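Local structure of glucuronoarabinoxylan endo-1,4-beta-xylanase (Clostridium papyrosolvens, 4FMV) at residues S23-M34 and P68-A76. The protein hydrolyses internal beta-1,4 linkages of xylan as a family GH30 subfamily 8 endoxylanase, the chain here being the catalytic part of a longer protein. Residues are numbered along the deposited sequence; the frame is centred on the assembly and turned at random.
Sequences SAWCGTISDYVM and PELANAKKA
N72, on helix 67-78 of the (beta/alpha)8 barrel, grips the backbone on both sides of T28 with its carboxamide, fastening the loop that leads from strand 11-22 into helix 31-40. Its ND2 donates to G27 O (2.9 Å), almost in the amide plane and nearly straight at 165°, while OD1 receives I29 N at 2.9 Å on a lone pair. The other N-H of ND2 points at E69 OE2, 3.0 Å away and one turn earlier in the helix, and reaches this oxygen from above the carboxylate plane. S23 OG meets OE2 instead on its syn lone pair, at 2.6 Å, so two donors share OE2. G27 O, I29 N and E69 OE2 together fix which way the N72 amide is flipped, E69 accepting its second N-H. E69 bends at chi2 (-76°), which brings its carboxylate up to the type II turn of S23-C26. OE1 accepts from R49 N at the end of the neighbouring strand 45-49 and, through a water, is linked to W25 N.

Van der Waals contacts flank this network. T28 sets OG1 against CA and CB of P68, and its methyl CG2 makes an apolar contact with A71 CB, on the more exposed side. At the start of helix 31-40, where S30 OG caps V33 N, M34 lays CB and CG across the aliphatic chain of K75, and its CE reaches A76 CB (4.0 Å). D31 crosses K75 with OD1 against CD and CE, 3.4 Å from CE; OD1 is 4.6 Å from K75 NZ, too far for a salt bridge. The ammonium, turned by the bend at chi4 (65°), donates to a water that itself donates to I29 O and, at 2.6 Å, to N72 OD1.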
# COMPACT_ATOMS: atom_id res chain seq x y z
N SER A 23 4.09 -9.86 -4.00
CA SER A 23 4.74 -11.05 -4.58
C SER A 23 3.76 -11.95 -5.36
O SER A 23 4.12 -13.07 -5.74
CB SER A 23 5.49 -11.85 -3.50
OG SER A 23 4.67 -12.14 -2.39
N ALA A 24 2.51 -11.50 -5.53
CA ALA A 24 1.50 -12.30 -6.24
C ALA A 24 1.98 -12.76 -7.60
O ALA A 24 2.51 -11.97 -8.37
CB ALA A 24 0.20 -11.47 -6.42
N TRP A 25 1.80 -14.05 -7.89
CA TRP A 25 2.20 -14.65 -9.17
C TRP A 25 3.68 -14.47 -9.52
O TRP A 25 4.07 -14.59 -10.68
CB TRP A 25 1.33 -14.10 -10.31
CG TRP A 25 -0.07 -14.66 -10.34
CD1 TRP A 25 -0.43 -15.98 -10.50
CD2 TRP A 25 -1.30 -13.92 -10.21
NE1 TRP A 25 -1.80 -16.09 -10.47
CE2 TRP A 25 -2.36 -14.85 -10.31
CE3 TRP A 25 -1.61 -12.56 -10.03
CZ2 TRP A 25 -3.71 -14.46 -10.23
CZ3 TRP A 25 -2.95 -12.18 -9.96
CH2 TRP A 25 -3.98 -13.13 -10.05
N CYS A 26 4.51 -14.21 -8.52
CA CYS A 26 5.97 -14.10 -8.72
C CYS A 26 6.72 -15.39 -8.43
O CYS A 26 7.96 -15.41 -8.41
CB CYS A 26 6.54 -12.93 -7.91
SG CYS A 26 5.81 -11.37 -8.43
N GLY A 27 5.97 -16.46 -8.16
CA GLY A 27 6.58 -17.70 -7.71
C GLY A 27 7.39 -17.42 -6.44
O GLY A 27 6.94 -16.66 -5.56
N THR A 28 8.57 -18.02 -6.36
CA THR A 28 9.49 -17.78 -5.26
C THR A 28 10.49 -16.72 -5.68
O THR A 28 11.34 -16.96 -6.54
CB THR A 28 10.21 -19.08 -4.90
OG1 THR A 28 9.22 -20.08 -4.62
CG2 THR A 28 11.14 -18.90 -3.67
N ILE A 29 10.39 -15.54 -5.05
CA ILE A 29 11.26 -14.43 -5.40
C ILE A 29 12.67 -14.66 -4.79
O ILE A 29 12.80 -15.22 -3.69
CB ILE A 29 10.66 -13.10 -4.93
CG1 ILE A 29 9.29 -12.88 -5.62
CG2 ILE A 29 11.59 -11.97 -5.21
CD1 ILE A 29 8.61 -11.50 -5.33
N SER A 30 13.72 -14.25 -5.53
CA SER A 30 15.10 -14.49 -5.08
C SER A 30 15.47 -13.65 -3.85
O SER A 30 14.87 -12.60 -3.59
CB SER A 30 16.08 -14.19 -6.20
OG SER A 30 16.10 -12.80 -6.50
N ASP A 31 16.46 -14.10 -3.09
CA ASP A 31 17.00 -13.25 -2.04
C ASP A 31 17.46 -11.93 -2.64
O ASP A 31 17.28 -10.88 -2.04
CB ASP A 31 18.18 -13.91 -1.32
CG ASP A 31 17.75 -14.68 -0.08
OD1 ASP A 31 16.88 -14.19 0.68
OD2 ASP A 31 18.28 -15.78 0.12
N TYR A 32 18.07 -11.98 -3.83
CA TYR A 32 18.61 -10.77 -4.44
C TYR A 32 17.53 -9.68 -4.56
O TYR A 32 17.72 -8.51 -4.18
CB TYR A 32 19.16 -11.11 -5.84
CG TYR A 32 19.91 -9.99 -6.53
CD1 TYR A 32 20.37 -8.88 -5.83
CD2 TYR A 32 20.17 -10.06 -7.90
CE1 TYR A 32 21.08 -7.87 -6.47
CE2 TYR A 32 20.87 -9.05 -8.54
CZ TYR A 32 21.32 -7.96 -7.82
OH TYR A 32 22.02 -6.97 -8.47
N VAL A 33 16.40 -10.05 -5.12
CA VAL A 33 15.34 -9.07 -5.36
C VAL A 33 14.71 -8.57 -4.05
O VAL A 33 14.48 -7.37 -3.89
CB VAL A 33 14.29 -9.65 -6.29
CG1 VAL A 33 13.04 -8.73 -6.33
CG2 VAL A 33 14.90 -9.82 -7.68
N MET A 34 14.44 -9.49 -3.12
CA MET A 34 13.92 -9.12 -1.80
C MET A 34 14.91 -8.26 -1.00
O MET A 34 14.50 -7.33 -0.29
CB MET A 34 13.52 -10.38 -1.00
CG MET A 34 12.40 -11.16 -1.67
SD MET A 34 10.89 -10.16 -2.00
CE MET A 34 10.19 -10.12 -0.34
N PRO A 68 5.49 -21.16 -2.02
CA PRO A 68 6.19 -20.03 -2.64
C PRO A 68 5.92 -18.71 -1.92
O PRO A 68 6.83 -17.92 -1.70
CB PRO A 68 5.62 -20.00 -4.06
CG PRO A 68 5.25 -21.44 -4.34
CD PRO A 68 4.69 -21.91 -3.00
N GLU A 69 4.67 -18.46 -1.54
CA GLU A 69 4.34 -17.21 -0.88
C GLU A 69 4.82 -17.21 0.57
O GLU A 69 5.18 -16.17 1.11
CB GLU A 69 2.84 -16.91 -0.99
CG GLU A 69 2.37 -16.50 -2.40
CD GLU A 69 2.74 -15.08 -2.76
OE1 GLU A 69 1.98 -14.43 -3.52
OE2 GLU A 69 3.81 -14.61 -2.29
N LEU A 70 4.82 -18.38 1.21
CA LEU A 70 5.50 -18.49 2.51
C LEU A 70 6.98 -18.04 2.42
O LEU A 70 7.47 -17.32 3.28
CB LEU A 70 5.40 -19.92 3.09
CG LEU A 70 6.30 -20.17 4.32
CD1 LEU A 70 5.84 -19.34 5.51
CD2 LEU A 70 6.36 -21.65 4.70
N ALA A 71 7.69 -18.48 1.39
CA ALA A 71 9.09 -18.12 1.25
C ALA A 71 9.24 -16.60 1.06
O ALA A 71 10.14 -15.97 1.62
CB ALA A 71 9.75 -18.90 0.09
N ASN A 72 8.35 -16.02 0.26
CA ASN A 72 8.33 -14.58 0.04
C ASN A 72 8.09 -13.84 1.35
O ASN A 72 8.80 -12.90 1.70
CB ASN A 72 7.26 -14.23 -1.01
CG ASN A 72 7.60 -14.81 -2.38
OD1 ASN A 72 8.78 -14.99 -2.71
ND2 ASN A 72 6.58 -15.11 -3.19
N ALA A 73 7.09 -14.30 2.09
CA ALA A 73 6.76 -13.77 3.40
C ALA A 73 7.94 -13.81 4.35
O ALA A 73 8.22 -12.84 5.06
CB ALA A 73 5.57 -14.54 4.00
N LYS A 74 8.66 -14.94 4.38
CA LYS A 74 9.81 -15.05 5.28
C LYS A 74 10.91 -14.05 4.93
O LYS A 74 11.56 -13.51 5.82
CB LYS A 74 10.37 -16.47 5.31
CG LYS A 74 9.47 -17.50 6.02
CD LYS A 74 10.17 -18.87 6.05
CE LYS A 74 9.41 -19.91 6.85
NZ LYS A 74 10.22 -21.19 7.03
N LYS A 75 11.14 -13.81 3.63
CA LYS A 75 12.17 -12.85 3.24
C LYS A 75 11.80 -11.41 3.63
O LYS A 75 12.63 -10.65 4.13
CB LYS A 75 12.50 -12.96 1.74
CG LYS A 75 13.25 -14.25 1.39
CD LYS A 75 13.46 -14.37 -0.09
CE LYS A 75 14.12 -15.71 -0.47
NZ LYS A 75 13.26 -16.87 -0.16
N ALA A 76 10.54 -11.05 3.40
CA ALA A 76 10.05 -9.73 3.78
C ALA A 76 10.13 -9.54 5.29
O ALA A 76 10.61 -8.52 5.77
CB ALA A 76 8.61 -9.49 3.25
O HOH W 1 1.01 -15.79 -5.70
O HOH W 2 11.01 -15.99 -1.83